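Local coordinates for fibronectin-binding protein BBK32 (Borrelia burgdorferi, PDB 6N1L) that binds fibronectin and, through the domain modelled here, inhibits the classical pathway of complement, probably by binding the protease C1r, at residues Leu134-Arg137 with Asp138-Glu142; Thr39-Thr42 with Gln43-Ser46; Thr111-Ala114 with Lys115-Gln119; Phe73-Leu76 with Leu77-Gln81; Asp95-Ala98 with Lys99-Glu103. All coordinates share one frame; numbering follows the deposited sequence.

Contact 1 of 5, residues Leu134-Arg137 with Asp138-Glu142; sequences LLMR and DSLKE
On the last helix of the bundle, 122-147, R137 and K141 stand one turn apart and run side by side in the same direction. R137 leaves the backbone with CG anti to N (chi1 -175°) and then bends at chi3, which carries its guanidinium back beside the L134 CD2 methyl. K141 folds at its last torsion, and its CE settles 3.8 Å from R137 CG, so aliphatic carbons make this contact while the charged nitrogens stay apart. The polar end of R137 has two partners: NH1 is hydrogen-bonded to T28 on helix 9-44, and NE meets a water in the plane of the guanidinium. On the buried side M136 CG and L140 CD1 approach to 4.3 Å, and both side chains reach other helices, M136 touching I105 and I109 of helix 93-117 and L140 touching I24 and I27 of helix 9-44. The i to i+4 backbone bonds are regular from S139 onward, with L140 N to M136 O at 2.8 Å, whereas D138 N to L134 O is weak at 3.3 Å. The water bridges that weaker turn: it accepts from R137 NE at 3.0 Å and donates to L134 O at 2.7 Å and to D138 OD1 at 2.9 Å.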
loop_
_atom_site.group_PDB
_atom_site.type_symbol
_atom_site.label_atom_id
_atom_site.label_comp_id
_atom_site.label_asym_id
_atom_site.label_seq_id
_atom_site.Cartn_x
_atom_site.Cartn_y
_atom_site.Cartn_z
ATOM N N LEU A 134 1.421 -5.177 -4.424
ATOM C CA LEU A 134 0.730 -5.357 -5.693
ATOM C C LEU A 134 -0.214 -6.555 -5.612
ATOM O O LEU A 134 -1.351 -6.487 -6.083
ATOM C CB LEU A 134 1.735 -5.544 -6.829
ATOM C CG LEU A 134 2.453 -4.284 -7.344
ATOM C CD1 LEU A 134 3.480 -4.706 -8.386
ATOM C CD2 LEU A 134 1.429 -3.338 -7.931
ATOM N N LEU A 135 0.242 -7.641 -4.981
ATOM C CA LEU A 135 -0.632 -8.797 -4.798
ATOM C C LEU A 135 -1.788 -8.475 -3.852
ATOM O O LEU A 135 -2.930 -8.911 -4.072
ATOM C CB LEU A 135 0.192 -9.978 -4.282
ATOM C CG LEU A 135 1.134 -10.556 -5.341
ATOM C CD1 LEU A 135 2.181 -11.486 -4.758
ATOM C CD2 LEU A 135 0.309 -11.252 -6.425
ATOM N N MET A 136 -1.495 -7.738 -2.784
ATOM C CA MET A 136 -2.505 -7.319 -1.823
ATOM C C MET A 136 -3.600 -6.483 -2.481
ATOM O O MET A 136 -4.789 -6.666 -2.196
ATOM C CB MET A 136 -1.820 -6.542 -0.701
ATOM C CG MET A 136 -2.738 -6.086 0.411
ATOM S SD MET A 136 -1.785 -5.208 1.666
ATOM C CE MET A 136 -0.759 -6.534 2.291
ATOM N N ARG A 137 -3.225 -5.549 -3.365
ATOM C CA ARG A 137 -4.242 -4.767 -4.063
ATOM C C ARG A 137 -5.171 -5.671 -4.867
ATOM O O ARG A 137 -6.386 -5.450 -4.899
ATOM C CB ARG A 137 -3.576 -3.740 -4.981
ATOM C CG ARG A 137 -4.550 -2.797 -5.657
ATOM C CD ARG A 137 -3.791 -1.701 -6.438
ATOM N NE ARG A 137 -2.971 -2.284 -7.495
ATOM C CZ ARG A 137 -2.234 -1.580 -8.357
ATOM N NH1 ARG A 137 -2.200 -0.255 -8.293
ATOM N NH2 ARG A 137 -1.532 -2.205 -9.288
ATOM N N ASP A 138 -4.611 -6.690 -5.523
ATOM C CA ASP A 138 -5.438 -7.642 -6.261
ATOM C C ASP A 138 -6.370 -8.398 -5.323
ATOM O O ASP A 138 -7.562 -8.562 -5.618
ATOM C CB ASP A 138 -4.550 -8.617 -7.034
ATOM C CG ASP A 138 -3.902 -7.976 -8.262
ATOM O OD1 ASP A 138 -4.301 -6.853 -8.637
ATOM O OD2 ASP A 138 -2.995 -8.610 -8.840
ATOM N N SER A 139 -5.856 -8.839 -4.172
ATOM C CA SER A 139 -6.705 -9.537 -3.205
ATOM C C SER A 139 -7.813 -8.631 -2.686
ATOM O O SER A 139 -8.955 -9.074 -2.504
ATOM C CB SER A 139 -5.872 -10.072 -2.035
ATOM O OG SER A 139 -4.861 -10.968 -2.457
ATOM N N LEU A 140 -7.500 -7.358 -2.430
ATOM C CA LEU A 140 -8.535 -6.419 -2.013
ATOM C C LEU A 140 -9.589 -6.224 -3.096
ATOM O O LEU A 140 -10.766 -6.016 -2.782
ATOM C CB LEU A 140 -7.910 -5.071 -1.639
ATOM C CG LEU A 140 -7.030 -5.093 -0.383
ATOM C CD1 LEU A 140 -6.297 -3.759 -0.231
ATOM C CD2 LEU A 140 -7.860 -5.392 0.871
ATOM N N LYS A 141 -9.187 -6.279 -4.368
ATOM C CA LYS A 141 -10.157 -6.198 -5.454
ATOM C C LYS A 141 -11.088 -7.407 -5.446
ATOM O O LYS A 141 -12.286 -7.276 -5.726
ATOM C CB LYS A 141 -9.430 -6.078 -6.796
ATOM C CG LYS A 141 -8.878 -4.681 -7.069
ATOM C CD LYS A 141 -7.867 -4.695 -8.216
ATOM C CE LYS A 141 -7.171 -3.355 -8.363
ATOM N NZ LYS A 141 -8.080 -2.301 -8.899
ATOM N N GLU A 142 -10.550 -8.589 -5.134
ATOM C CA GLU A 142 -11.393 -9.770 -4.950
ATOM C C GLU A 142 -12.398 -9.562 -3.825
ATOM O O GLU A 142 -13.575 -9.924 -3.957
ATOM C CB GLU A 142 -10.525 -10.988 -4.663
ATOM C CG GLU A 142 -10.042 -11.690 -5.912
ATOM C CD GLU A 142 -8.642 -12.256 -5.777
ATOM O OE1 GLU A 142 -8.329 -12.869 -4.728
ATOM O OE2 GLU A 142 -7.850 -12.090 -6.733
HETATM O O HOH W 1 -2.093 -5.041 -8.195
#

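Contact 2 of 5, residues Thr39-Thr42 with Gln43-Ser46; sequences TKLT and QMYS
The backbone from T39 to S46 carries the end of helix 9-44: Q43 N to T39 O (2.8 Å) and M44 N to K40 O (3.0 Å) are i to i+4 bonds, but Y45 N turns to T42 O at 3.2 Å, three residues back and well above the carbonyl plane. Q43 runs extended beyond CG, back along the helix beside T39 and K40. Its amide borders both, OE1 facing K40 CD at 3.7 Å and NE2 facing T39 CB at 4.0 Å. K40 bends at chi2 and sends NZ to a salt bridge with E60, so it is its methylene chain that Q43 meets. Q43, M44 and L41 touch A57, K58 and A61 of helix 51-61, respectively. M44 CG sits in the crowded position between N and the carbonyl carbon (chi1 70°), 3.3 Å from L41 O, and its SD comes to 4.2 Å from L41 CD2. The Y45 ring presents its edge to the same carbonyl, with CD2 3.3 Å from L41 O near the ring plane. S46 OG is hydrogen-bonded to R48 N. L41 O thus meets carbon from M44 and Y45, consistent with the i to i+4 pattern ending here.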
loop_
_atom_site.group_PDB
_atom_site.type_symbol
_atom_site.label_atom_id
_atom_site.label_comp_id
_atom_site.label_asym_id
_atom_site.label_seq_id
_atom_site.Cartn_x
_atom_site.Cartn_y
_atom_site.Cartn_z
ATOM N N THR A 39 12.583 6.355 -11.155
ATOM C CA THR A 39 12.993 7.148 -12.311
ATOM C C THR A 39 14.016 8.218 -11.940
ATOM O O THR A 39 14.901 8.518 -12.748
ATOM C CB THR A 39 11.792 7.789 -13.018
ATOM O OG1 THR A 39 11.182 8.802 -12.205
ATOM C CG2 THR A 39 10.760 6.729 -13.387
ATOM N N LYS A 40 13.924 8.795 -10.735
ATOM C CA LYS A 40 14.923 9.781 -10.320
ATOM C C LYS A 40 16.293 9.141 -10.148
ATOM O O LYS A 40 17.320 9.751 -10.479
ATOM C CB LYS A 40 14.509 10.457 -9.011
ATOM C CG LYS A 40 13.166 11.122 -8.995
ATOM C CD LYS A 40 12.930 12.019 -10.186
ATOM C CE LYS A 40 11.551 12.618 -10.115
ATOM N NZ LYS A 40 11.269 13.459 -11.283
ATOM N N LEU A 41 16.329 7.924 -9.596
ATOM C CA LEU A 41 17.582 7.206 -9.427
ATOM C C LEU A 41 18.175 6.840 -10.777
ATOM O O LEU A 41 19.396 6.918 -10.971
ATOM C CB LEU A 41 17.360 5.949 -8.577
ATOM C CG LEU A 41 16.900 6.204 -7.134
ATOM C CD1 LEU A 41 16.481 4.903 -6.461
ATOM C CD2 LEU A 41 17.970 6.904 -6.303
ATOM N N THR A 42 17.319 6.454 -11.728
ATOM C CA THR A 42 17.788 6.178 -13.082
ATOM C C THR A 42 18.322 7.441 -13.745
ATOM O O THR A 42 19.419 7.437 -14.318
ATOM C CB THR A 42 16.659 5.571 -13.913
ATOM O OG1 THR A 42 16.374 4.252 -13.432
ATOM C CG2 THR A 42 17.061 5.502 -15.379
ATOM N N GLN A 43 17.567 8.541 -13.657
ATOM C CA GLN A 43 17.956 9.776 -14.336
ATOM C C GLN A 43 19.287 10.306 -13.823
ATOM O O GLN A 43 20.117 10.784 -14.608
ATOM C CB GLN A 43 16.869 10.844 -14.161
ATOM C CG GLN A 43 15.651 10.648 -15.036
ATOM C CD GLN A 43 14.425 11.325 -14.468
ATOM O OE1 GLN A 43 14.523 12.145 -13.557
ATOM N NE2 GLN A 43 13.270 10.981 -14.996
ATOM N N MET A 44 19.511 10.237 -12.510
ATOM C CA MET A 44 20.706 10.864 -11.952
ATOM C C MET A 44 21.989 10.134 -12.339
ATOM O O MET A 44 23.071 10.717 -12.215
ATOM C CB MET A 44 20.578 10.984 -10.426
ATOM C CG MET A 44 20.647 9.679 -9.650
ATOM S SD MET A 44 20.496 9.932 -7.862
ATOM C CE MET A 44 22.215 10.057 -7.400
ATOM N N TYR A 45 21.903 8.891 -12.820
ATOM C CA TYR A 45 23.061 8.179 -13.356
ATOM C C TYR A 45 23.018 8.030 -14.873
ATOM O O TYR A 45 23.797 7.244 -15.426
ATOM C CB TYR A 45 23.194 6.784 -12.726
ATOM C CG TYR A 45 23.565 6.768 -11.258
ATOM C CD1 TYR A 45 24.845 6.413 -10.845
ATOM C CD2 TYR A 45 22.626 7.074 -10.283
ATOM C CE1 TYR A 45 25.185 6.393 -9.497
ATOM C CE2 TYR A 45 22.955 7.057 -8.936
ATOM C CZ TYR A 45 24.231 6.715 -8.549
ATOM O OH TYR A 45 24.546 6.698 -7.207
ATOM N N SER A 46 22.134 8.755 -15.558
ATOM C CA SER A 46 21.946 8.565 -16.989
ATOM C C SER A 46 23.045 9.271 -17.779
ATOM O O SER A 46 23.541 10.331 -17.386
ATOM C CB SER A 46 20.573 9.080 -17.419
ATOM O OG SER A 46 20.563 9.427 -18.790
#

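Contact 3 of 5, residues Thr111-Ala114 with Lys115-Gln119; sequences TLIA and KIKEQ
K115 N to T111 O and I116 N to L112 O, the first backbone hydrogen bonds from K115-Q119 to T111-A114, both measure 2.9 Å, whereas K117 N to I113 O stretches to 3.3 Å. A114 O then receives two weak bonds, from K117 N at 3.2 Å and from E118 N at 3.4 Å, as the chain departs from the helix at E118.

Among the side chains, the aliphatic contacts are loose. K115 lies alongside T111, both pointing the same way; its chain is extended and CG is anti to the carbonyl carbon (chi1 -79°), so CE reaches 4.2 Å from T111 CG2. From three residues before, L112 CD2 lies 4.3 Å from K115 CD. A different kind of neighbour is the ammonium of K117, which also stretches out and brings NZ to 4.3 Å from the I113 CG2 methyl.

Carbon also meets carbonyl oxygen: I116 CG1 lies 3.3 Å from L112 O, while the I116 carbonyl accepts a hydrogen bond from K66 NZ. The buried members L112, I113 and I116 all touch F73 on helix 66-87, and L112 also meets I129 and I133 of helix 122-147, leaving the lysines on the outer side. This is the C-terminal turn of an amphipathic helix in a helical bundle, with its last backbone bonds weak before the connection to helix 122-147.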
loop_
_atom_site.group_PDB
_atom_site.type_symbol
_atom_site.label_atom_id
_atom_site.label_comp_id
_atom_site.label_asym_id
_atom_site.label_seq_id
_atom_site.Cartn_x
_atom_site.Cartn_y
_atom_site.Cartn_z
ATOM N N THR A 111 3.465 -7.380 8.800
ATOM C CA THR A 111 4.752 -7.965 8.431
ATOM C C THR A 111 5.552 -7.026 7.535
ATOM O O THR A 111 6.773 -6.892 7.688
ATOM C CB THR A 111 4.534 -9.308 7.736
ATOM O OG1 THR A 111 3.902 -10.213 8.645
ATOM C CG2 THR A 111 5.859 -9.914 7.293
ATOM N N LEU A 112 4.877 -6.360 6.600
ATOM C CA LEU A 112 5.556 -5.404 5.726
ATOM C C LEU A 112 6.060 -4.194 6.499
ATOM O O LEU A 112 7.145 -3.675 6.212
ATOM C CB LEU A 112 4.610 -4.967 4.605
ATOM C CG LEU A 112 4.098 -6.080 3.686
ATOM C CD1 LEU A 112 3.201 -5.482 2.594
ATOM C CD2 LEU A 112 5.259 -6.850 3.064
ATOM N N ILE A 113 5.276 -3.702 7.464
ATOM C CA ILE A 113 5.717 -2.556 8.253
ATOM C C ILE A 113 6.961 -2.920 9.050
ATOM O O ILE A 113 7.867 -2.096 9.231
ATOM C CB ILE A 113 4.571 -2.069 9.161
ATOM C CG1 ILE A 113 3.513 -1.365 8.313
ATOM C CG2 ILE A 113 5.092 -1.148 10.266
ATOM C CD1 ILE A 113 2.178 -1.134 9.022
ATOM N N ALA A 114 7.034 -4.173 9.506
ATOM C CA ALA A 114 8.224 -4.659 10.192
ATOM C C ALA A 114 9.402 -4.789 9.233
ATOM O O ALA A 114 10.541 -4.481 9.605
ATOM C CB ALA A 114 7.925 -5.999 10.867
ATOM N N LYS A 115 9.151 -5.251 7.998
ATOM C CA LYS A 115 10.217 -5.357 7.002
ATOM C C LYS A 115 10.790 -3.989 6.661
ATOM O O LYS A 115 12.005 -3.847 6.485
ATOM C CB LYS A 115 9.704 -6.039 5.730
ATOM C CG LYS A 115 9.591 -7.545 5.807
ATOM C CD LYS A 115 9.078 -8.125 4.495
ATOM C CE LYS A 115 9.001 -9.637 4.554
ATOM N NZ LYS A 115 8.345 -10.192 3.344
ATOM N N ILE A 116 9.931 -2.973 6.556
ATOM C CA ILE A 116 10.389 -1.620 6.244
ATOM C C ILE A 116 11.289 -1.086 7.350
ATOM O O ILE A 116 12.245 -0.347 7.083
ATOM C CB ILE A 116 9.174 -0.700 6.009
ATOM C CG1 ILE A 116 8.492 -1.047 4.688
ATOM C CG2 ILE A 116 9.563 0.774 6.041
ATOM C CD1 ILE A 116 7.148 -0.392 4.552
ATOM N N LYS A 117 11.011 -1.456 8.602
ATOM C CA LYS A 117 11.811 -0.961 9.719
ATOM C C LYS A 117 13.238 -1.494 9.674
ATOM O O LYS A 117 14.182 -0.773 10.017
ATOM C CB LYS A 117 11.141 -1.328 11.040
ATOM C CG LYS A 117 10.072 -0.355 11.458
ATOM C CD LYS A 117 9.259 -0.894 12.620
ATOM C CE LYS A 117 8.171 0.094 13.011
ATOM N NZ LYS A 117 7.188 -0.524 13.940
ATOM N N GLU A 118 13.426 -2.737 9.235
ATOM C CA GLU A 118 14.745 -3.359 9.244
ATOM C C GLU A 118 15.595 -3.005 8.015
ATOM O O GLU A 118 16.628 -3.652 7.790
ATOM C CB GLU A 118 14.609 -4.881 9.374
ATOM C CG GLU A 118 14.138 -5.603 8.115
ATOM C CD GLU A 118 13.651 -7.021 8.400
ATOM O OE1 GLU A 118 13.376 -7.335 9.581
ATOM O OE2 GLU A 118 13.532 -7.823 7.447
ATOM N N GLN A 119 15.208 -1.995 7.238
ATOM C CA GLN A 119 15.930 -1.592 6.034
ATOM C C GLN A 119 16.351 -0.135 6.185
ATOM O O GLN A 119 15.511 0.767 6.150
ATOM C CB GLN A 119 15.067 -1.774 4.783
ATOM C CG GLN A 119 14.850 -3.219 4.365
ATOM C CD GLN A 119 16.086 -3.855 3.756
ATOM O OE1 GLN A 119 17.107 -3.193 3.566
ATOM N NE2 GLN A 119 15.999 -5.150 3.445
#

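Contact 4 of 5, residues Phe73-Leu76 with Leu77-Gln81; sequences FKTL and LNYIQ
With CG2 anti to its backbone N, as chi1 of -65° for OG1 requires, T75 carries its methyl toward Y79, one turn on along helix 66-87, which swings its ring back (chi1 -81°) to meet it. The two side chains run side by side, T75 CG2 lying 3.5 Å from Y79 CE2, and Y79 CD2 also comes within 3.3 Å of T75 O. T75 OG1 faces the preceding turn, where it is hydrogen-bonded to K71 O. Nearby, K74 bends at chi2 and runs beside L77 in the same direction, putting its ammonium NZ 3.7 Å from the L77 CD2 methyl. On the inner face the contact is purely apolar: L76 CD1 reaches I80 CG1 at 4.3 Å. That pair meets A23 of helix 9-44 and I109 of helix 93-117, while F73 reaches I129 and I133 of helix 122-147. The backbone bonds run from L77 N to F73 O at 2.8 Å through N78 N to K74 O at 2.9 Å to I80 N to L76 O at 3.1 Å. The chemistry divides the helix: F73, L76, L77 and I80 are buried and K74 and N78 exposed, with T75 and Y79 at the border, where Y79 touches helix 9-44.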
loop_
_atom_site.group_PDB
_atom_site.type_symbol
_atom_site.label_atom_id
_atom_site.label_comp_id
_atom_site.label_asym_id
_atom_site.label_seq_id
_atom_site.Cartn_x
_atom_site.Cartn_y
_atom_site.Cartn_z
ATOM N N PHE A 73 1.959 3.542 4.926
ATOM C CA PHE A 73 1.640 2.200 5.423
ATOM C C PHE A 73 0.727 2.264 6.641
ATOM O O PHE A 73 -0.146 1.404 6.813
ATOM C CB PHE A 73 2.905 1.403 5.735
ATOM C CG PHE A 73 3.276 0.437 4.641
ATOM C CD1 PHE A 73 4.052 0.852 3.572
ATOM C CD2 PHE A 73 2.803 -0.867 4.649
ATOM C CE1 PHE A 73 4.369 -0.031 2.534
ATOM C CE2 PHE A 73 3.109 -1.744 3.626
ATOM C CZ PHE A 73 3.905 -1.333 2.567
ATOM N N LYS A 74 0.890 3.273 7.495
ATOM C CA LYS A 74 -0.057 3.400 8.605
ATOM C C LYS A 74 -1.452 3.722 8.097
ATOM O O LYS A 74 -2.442 3.186 8.617
ATOM C CB LYS A 74 0.423 4.445 9.612
ATOM C CG LYS A 74 1.479 3.886 10.569
ATOM C CD LYS A 74 1.137 2.447 11.008
ATOM C CE LYS A 74 2.148 1.890 12.014
ATOM N NZ LYS A 74 1.783 0.528 12.553
ATOM N N THR A 75 -1.558 4.574 7.073
ATOM C CA THR A 75 -2.853 4.842 6.457
ATOM C C THR A 75 -3.463 3.550 5.910
ATOM O O THR A 75 -4.644 3.256 6.138
ATOM C CB THR A 75 -2.707 5.872 5.340
ATOM O OG1 THR A 75 -2.291 7.137 5.883
ATOM C CG2 THR A 75 -4.011 6.042 4.591
ATOM N N LEU A 76 -2.651 2.758 5.205
ATOM C CA LEU A 76 -3.129 1.479 4.671
ATOM C C LEU A 76 -3.597 0.546 5.788
ATOM O O LEU A 76 -4.688 -0.035 5.707
ATOM C CB LEU A 76 -2.025 0.822 3.841
ATOM C CG LEU A 76 -2.268 -0.607 3.336
ATOM C CD1 LEU A 76 -3.516 -0.680 2.471
ATOM C CD2 LEU A 76 -1.053 -1.046 2.528
ATOM N N LEU A 77 -2.773 0.361 6.822
ATOM C CA LEU A 77 -3.155 -0.492 7.943
ATOM C C LEU A 77 -4.463 -0.023 8.572
ATOM O O LEU A 77 -5.374 -0.825 8.830
ATOM C CB LEU A 77 -2.039 -0.519 8.986
ATOM C CG LEU A 77 -2.221 -1.444 10.188
ATOM C CD1 LEU A 77 -2.504 -2.900 9.749
ATOM C CD2 LEU A 77 -1.022 -1.368 11.130
ATOM N N ASN A 78 -4.571 1.282 8.827
ATOM C CA ASN A 78 -5.773 1.794 9.480
ATOM C C ASN A 78 -7.025 1.510 8.658
ATOM O O ASN A 78 -8.056 1.110 9.214
ATOM C CB ASN A 78 -5.630 3.292 9.751
ATOM C CG ASN A 78 -4.644 3.589 10.864
ATOM O OD1 ASN A 78 -4.268 2.701 11.626
ATOM N ND2 ASN A 78 -4.231 4.858 10.977
ATOM N N TYR A 79 -6.964 1.706 7.335
ATOM C CA TYR A 79 -8.125 1.409 6.504
ATOM C C TYR A 79 -8.508 -0.066 6.613
ATOM O O TYR A 79 -9.697 -0.401 6.707
ATOM C CB TYR A 79 -7.854 1.782 5.046
ATOM C CG TYR A 79 -8.033 3.257 4.719
ATOM C CD1 TYR A 79 -9.147 3.962 5.173
ATOM C CD2 TYR A 79 -7.090 3.943 3.959
ATOM C CE1 TYR A 79 -9.315 5.311 4.873
ATOM C CE2 TYR A 79 -7.245 5.283 3.657
ATOM C CZ TYR A 79 -8.359 5.963 4.113
ATOM O OH TYR A 79 -8.510 7.295 3.808
ATOM N N ILE A 80 -7.519 -0.963 6.610
ATOM C CA ILE A 80 -7.828 -2.391 6.698
ATOM C C ILE A 80 -8.318 -2.755 8.097
ATOM O O ILE A 80 -9.201 -3.609 8.258
ATOM C CB ILE A 80 -6.604 -3.237 6.288
ATOM C CG1 ILE A 80 -6.278 -3.001 4.811
ATOM C CG2 ILE A 80 -6.841 -4.739 6.543
ATOM C CD1 ILE A 80 -7.445 -3.238 3.893
ATOM N N GLN A 81 -7.764 -2.116 9.132
ATOM C CA GLN A 81 -8.183 -2.451 10.491
ATOM C C GLN A 81 -9.627 -2.038 10.736
ATOM O O GLN A 81 -10.378 -2.769 11.400
ATOM C CB GLN A 81 -7.248 -1.812 11.515
ATOM C CG GLN A 81 -5.878 -2.460 11.541
ATOM C CD GLN A 81 -4.994 -1.925 12.646
ATOM O OE1 GLN A 81 -5.028 -0.737 12.956
ATOM N NE2 GLN A 81 -4.191 -2.804 13.239
#

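Contact 5 of 5, residues Asp95-Ala98 with Lys99-Glu103; sequences DTHA and KRKLE
T96 OG1 is gripped from several sides: it is hydrogen-bonded to Y92 O and I93 O of the preceding turn, and a water donates to it at 3.1 Å. The same water accepts a weak bond from R100 NH1, one turn further along helix 93-117 of the helical bundle. R100 N bonds to T96 O at 3.0 Å, and the R100 side chain folds back over that carbonyl because it bends at chi3 (-71°). One face of the guanidinium lies over T96 O and H97 CA, each set toward its rim, with NH2 3.3 Å from H97 CA. In this position NH1 lies 3.5 Å from T96 OG1.

R100 and H97 cross at about a right angle, their flat groups inclined 36° to each other, and R100 NH2 comes 3.4 Å from H97 CB. One turn on from H97, K101 curls at chi3 and chi4 and lays its CD over one face of the imidazole, a CH-pi contact 4.2 Å from the H97 ring centroid. Its ammonium continues toward E142 on helix 122-147, a long and weak ion pair. H97, A98 and K101 all touch I146 of that helix, while buried L102 packs against V16 and V20 of helix 9-44 and S83 and V84 of helix 66-87.

K99 takes a different direction, bending at chi2 beside A87 of helix 66-87, with K99 NZ in a salt bridge to E103 OE1 at 2.8 Å, arriving from above the carboxylate plane.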
loop_
_atom_site.group_PDB
_atom_site.type_symbol
_atom_site.label_atom_id
_atom_site.label_comp_id
_atom_site.label_asym_id
_atom_site.label_seq_id
_atom_site.Cartn_x
_atom_site.Cartn_y
_atom_site.Cartn_z
ATOM N N ASP A 95 -19.801 -13.072 2.811
ATOM C CA ASP A 95 -19.151 -11.932 3.434
ATOM C C ASP A 95 -18.298 -12.326 4.635
ATOM O O ASP A 95 -17.377 -11.582 4.980
ATOM C CB ASP A 95 -20.176 -10.849 3.807
ATOM C CG ASP A 95 -21.339 -11.370 4.639
ATOM O OD1 ASP A 95 -21.231 -12.464 5.231
ATOM O OD2 ASP A 95 -22.372 -10.661 4.694
ATOM N N THR A 96 -18.545 -13.485 5.260
ATOM C CA THR A 96 -17.581 -13.957 6.249
ATOM C C THR A 96 -16.276 -14.363 5.577
ATOM O O THR A 96 -15.204 -14.240 6.180
ATOM C CB THR A 96 -18.138 -15.124 7.077
ATOM O OG1 THR A 96 -18.573 -16.180 6.209
ATOM C CG2 THR A 96 -19.288 -14.665 7.973
ATOM N N HIS A 97 -16.344 -14.842 4.332
ATOM C CA HIS A 97 -15.122 -15.129 3.591
ATOM C C HIS A 97 -14.336 -13.850 3.316
ATOM O O HIS A 97 -13.103 -13.839 3.421
ATOM C CB HIS A 97 -15.452 -15.843 2.283
ATOM C CG HIS A 97 -14.245 -16.188 1.470
ATOM N ND1 HIS A 97 -14.155 -15.925 0.120
ATOM C CD2 HIS A 97 -13.071 -16.764 1.823
ATOM C CE1 HIS A 97 -12.980 -16.329 -0.326
ATOM N NE2 HIS A 97 -12.304 -16.842 0.686
ATOM N N ALA A 98 -15.029 -12.775 2.941
ATOM C CA ALA A 98 -14.366 -11.480 2.803
ATOM C C ALA A 98 -13.694 -11.067 4.106
ATOM O O ALA A 98 -12.553 -10.590 4.103
ATOM C CB ALA A 98 -15.369 -10.421 2.360
ATOM N N LYS A 99 -14.383 -11.231 5.235
ATOM C CA LYS A 99 -13.760 -10.905 6.516
ATOM C C LYS A 99 -12.487 -11.718 6.738
ATOM O O LYS A 99 -11.480 -11.199 7.240
ATOM C CB LYS A 99 -14.763 -11.128 7.652
ATOM C CG LYS A 99 -14.273 -10.731 9.039
ATOM C CD LYS A 99 -13.636 -11.903 9.766
ATOM C CE LYS A 99 -13.528 -11.633 11.256
ATOM N NZ LYS A 99 -12.988 -12.823 11.973
ATOM N N ARG A 100 -12.507 -13.005 6.382
ATOM C CA ARG A 100 -11.318 -13.819 6.584
ATOM C C ARG A 100 -10.155 -13.334 5.722
ATOM O O ARG A 100 -9.005 -13.313 6.175
ATOM C CB ARG A 100 -11.644 -15.286 6.303
ATOM C CG ARG A 100 -12.572 -15.879 7.357
ATOM C CD ARG A 100 -12.729 -17.398 7.177
ATOM N NE ARG A 100 -13.523 -17.720 5.992
ATOM C CZ ARG A 100 -14.847 -17.833 5.986
ATOM N NH1 ARG A 100 -15.540 -17.652 7.104
ATOM N NH2 ARG A 100 -15.481 -18.128 4.859
ATOM N N LYS A 101 -10.433 -12.934 4.481
ATOM C CA LYS A 101 -9.359 -12.426 3.632
ATOM C C LYS A 101 -8.785 -11.129 4.193
ATOM O O LYS A 101 -7.570 -10.923 4.175
ATOM C CB LYS A 101 -9.871 -12.205 2.211
ATOM C CG LYS A 101 -10.263 -13.486 1.480
ATOM C CD LYS A 101 -10.827 -13.184 0.092
ATOM C CE LYS A 101 -9.784 -12.550 -0.824
ATOM N NZ LYS A 101 -8.524 -13.356 -0.902
ATOM N N LEU A 102 -9.652 -10.253 4.701
ATOM C CA LEU A 102 -9.195 -8.983 5.251
ATOM C C LEU A 102 -8.313 -9.185 6.479
ATOM O O LEU A 102 -7.322 -8.475 6.660
ATOM C CB LEU A 102 -10.410 -8.109 5.584
ATOM C CG LEU A 102 -11.210 -7.575 4.399
ATOM C CD1 LEU A 102 -12.505 -6.971 4.873
ATOM C CD2 LEU A 102 -10.417 -6.508 3.645
ATOM N N GLU A 103 -8.653 -10.142 7.342
ATOM C CA GLU A 103 -7.787 -10.415 8.485
ATOM C C GLU A 103 -6.424 -10.930 8.038
ATOM O O GLU A 103 -5.395 -10.572 8.623
ATOM C CB GLU A 103 -8.459 -11.406 9.431
ATOM C CG GLU A 103 -9.625 -10.791 10.150
ATOM C CD GLU A 103 -10.013 -11.544 11.413
ATOM O OE1 GLU A 103 -10.307 -12.753 11.297
ATOM O OE2 GLU A 103 -10.022 -10.916 12.507
HETATM O O HOH W 2 -18.557 -18.813 7.928
#

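In the fold
Each contact is local to one helix, so none closes a long loop, and in chain order they follow one another without nesting or crossing: contact 2, contact 4, contact 5, contact 3, contact 1. Contact 2 ends helix 9-44 and sits apart, its centre about 42 Å from that of contact 5 across the chain's centre. The other four lie in the bundle; contacts 3 and 5 share helix 93-117 without touching. F73 of contact 4 packs on L112, I113 and I116 of contact 3; I80 touches L140 of contact 1 and L102 of contact 5. Contact 1 touches both contacts on helix 93-117, through L140 on L102 and M136 on L112, so contacts 4, 5, 3 and 1 join helices 66-87, 93-117 and 122-147.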